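Local coordinates for cobalamin-binding protein (Desulfitobacterium hafniense, PDB 4JGI), which binds methylcobalamin in a Rossmann-like domain and probably carries methyl groups for an O-demethylase system, at residues K91-T96 and F121-D126. Sequence-based numbering, arbitrary orientation.
Sequences KIVLAT and FDLGID
The ring of Phe121 meets the aliphatic chain of Lys91 at its edge: CB of Lys91 lies in the ring plane, and CG of Lys91 comes within 3.9 Å of CE1 of Phe121. With CG beside its own backbone N (chi1 -56°), Phe121 also brings CD1 to 3.6 Å from the carbonyl O of Ile92, again near the ring plane. Lys135 of helix 129-139 touches Phe121 as well. An alanine in place of Phe121 would probably leave the Lys91 methylenes and the carbonyl O of Ile92 without the ring edge beside them. On the same side of the sheet as Phe121, Val93 sets CG1 at 3.8 Å from CD1 of Leu123.

Beneath these side chains the strands run parallel. Phe121 N gives a nearly straight 2.8 Å bond to Ile92 O, and Leu94 N returns one to Phe121 O. Leu123 N then reaches Leu94 O, and Thr96 N bonds to Gly124 O at 3.0 Å, so main-chain bonds continue as far as Gly124. Asp122 OD1, approached from above its carboxylate plane, accepts from Gly124 N, two residues on, at 3.1 Å in an Asx turn; Lys106 and Arg110 form salt bridges to the carboxylate.

This closes the beta-alpha-beta crossover through helix 104-115 at one border of the Rossmann-like sheet. Four backbone bonds set the register without side-chain help, so Val93, Phe121 and Leu123 can pack against helix 129-139 while Leu94, on the other face, meets the bound methylcobalamin.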
loop_
_atom_site.group_PDB
_atom_site.type_symbol
_atom_site.label_atom_id
_atom_site.label_comp_id
_atom_site.label_asym_id
_atom_site.label_seq_id
_atom_site.Cartn_x
_atom_site.Cartn_y
_atom_site.Cartn_z
ATOM N N LYS A 91 8.438 -5.799 3.972
ATOM C CA LYS A 91 8.349 -6.401 2.655
ATOM C C LYS A 91 6.940 -6.860 2.393
ATOM O O LYS A 91 6.287 -7.410 3.248
ATOM C CB LYS A 91 9.287 -7.570 2.539
ATOM C CG LYS A 91 10.772 -7.301 2.620
ATOM C CD LYS A 91 11.531 -8.655 2.632
ATOM C CE LYS A 91 12.848 -8.523 3.360
ATOM N NZ LYS A 91 13.756 -7.618 2.622
ATOM N N ILE A 92 6.467 -6.609 1.171
ATOM C CA ILE A 92 5.195 -7.050 0.683
ATOM C C ILE A 92 5.353 -7.850 -0.592
ATOM O O ILE A 92 6.078 -7.402 -1.504
ATOM C CB ILE A 92 4.252 -5.897 0.314
ATOM C CG1 ILE A 92 4.039 -4.983 1.492
ATOM C CG2 ILE A 92 2.923 -6.456 -0.144
ATOM C CD1 ILE A 92 3.161 -3.778 1.257
ATOM N N VAL A 93 4.796 -9.081 -0.646
ATOM C CA VAL A 93 4.730 -9.822 -1.882
ATOM C C VAL A 93 3.331 -9.568 -2.419
ATOM O O VAL A 93 2.334 -9.796 -1.707
ATOM C CB VAL A 93 5.002 -11.335 -1.673
ATOM C CG1 VAL A 93 4.616 -12.119 -2.903
ATOM C CG2 VAL A 93 6.450 -11.587 -1.301
ATOM N N LEU A 94 3.249 -9.075 -3.637
ATOM C CA LEU A 94 2.011 -8.531 -4.236
ATOM C C LEU A 94 1.712 -9.213 -5.542
ATOM O O LEU A 94 2.604 -9.349 -6.351
ATOM C CB LEU A 94 2.196 -7.021 -4.434
ATOM C CG LEU A 94 1.052 -6.209 -5.049
ATOM C CD1 LEU A 94 -0.199 -6.294 -4.148
ATOM C CD2 LEU A 94 1.453 -4.738 -5.242
ATOM N N ALA A 95 0.469 -9.635 -5.784
ATOM C CA ALA A 95 0.090 -10.280 -7.036
ATOM C C ALA A 95 -1.335 -10.135 -7.337
ATOM O O ALA A 95 -2.188 -10.099 -6.426
ATOM C CB ALA A 95 0.345 -11.790 -6.865
ATOM N N THR A 96 -1.646 -10.049 -8.630
ATOM C CA THR A 96 -2.950 -10.312 -9.092
ATOM C C THR A 96 -2.986 -11.830 -9.357
ATOM O O THR A 96 -2.125 -12.349 -10.046
ATOM C CB THR A 96 -3.309 -9.468 -10.325
ATOM O OG1 THR A 96 -3.433 -8.067 -9.962
ATOM C CG2 THR A 96 -4.576 -9.982 -10.956
ATOM N N PHE A 121 7.567 -6.677 -3.761
ATOM C CA PHE A 121 7.861 -7.700 -4.773
ATOM C C PHE A 121 6.579 -7.940 -5.595
ATOM O O PHE A 121 5.669 -8.676 -5.171
ATOM C CB PHE A 121 8.362 -8.967 -4.161
ATOM C CG PHE A 121 9.569 -8.788 -3.291
ATOM C CD1 PHE A 121 9.481 -8.420 -1.967
ATOM C CD2 PHE A 121 10.859 -8.984 -3.844
ATOM C CE1 PHE A 121 10.598 -8.226 -1.181
ATOM C CE2 PHE A 121 11.999 -8.769 -3.065
ATOM C CZ PHE A 121 11.847 -8.411 -1.719
ATOM N N ASP A 122 6.493 -7.222 -6.724
ATOM C CA ASP A 122 5.372 -7.334 -7.614
ATOM C C ASP A 122 5.493 -8.470 -8.574
ATOM O O ASP A 122 6.421 -8.467 -9.421
ATOM C CB ASP A 122 5.162 -5.987 -8.314
ATOM C CG ASP A 122 4.062 -6.022 -9.344
ATOM O OD1 ASP A 122 3.102 -6.806 -9.191
ATOM O OD2 ASP A 122 4.137 -5.140 -10.269
ATOM N N LEU A 123 4.643 -9.481 -8.409
ATOM C CA LEU A 123 4.717 -10.672 -9.210
ATOM C C LEU A 123 3.900 -10.553 -10.521
ATOM O O LEU A 123 3.913 -11.430 -11.376
ATOM C CB LEU A 123 4.261 -11.910 -8.436
ATOM C CG LEU A 123 5.117 -12.188 -7.182
ATOM C CD1 LEU A 123 4.576 -13.375 -6.467
ATOM C CD2 LEU A 123 6.502 -12.611 -7.612
ATOM N N GLY A 124 3.151 -9.478 -10.673
ATOM C CA GLY A 124 2.366 -9.226 -11.878
ATOM C C GLY A 124 0.970 -9.795 -11.880
ATOM O O GLY A 124 0.329 -9.827 -10.840
ATOM N N ILE A 125 0.477 -10.294 -13.007
ATOM C CA ILE A 125 -0.926 -10.796 -13.150
ATOM C C ILE A 125 -1.035 -12.314 -13.380
ATOM O O ILE A 125 -0.013 -12.896 -13.835
ATOM C CB ILE A 125 -1.676 -10.038 -14.256
ATOM C CG1 ILE A 125 -1.021 -10.210 -15.614
ATOM C CG2 ILE A 125 -1.662 -8.544 -13.951
ATOM C CD1 ILE A 125 -1.741 -9.521 -16.730
ATOM N N ASP A 126 -2.215 -12.827 -13.232
ATOM C CA ASP A 126 -2.525 -14.233 -13.407
ATOM C C ASP A 126 -1.545 -15.128 -12.745
ATOM O O ASP A 126 -1.179 -16.109 -13.290
ATOM C CB ASP A 126 -2.671 -14.503 -14.878
ATOM C CG ASP A 126 -3.337 -15.891 -15.161
ATOM O OD1 ASP A 126 -4.176 -16.441 -14.392
ATOM O OD2 ASP A 126 -3.014 -16.421 -16.203
#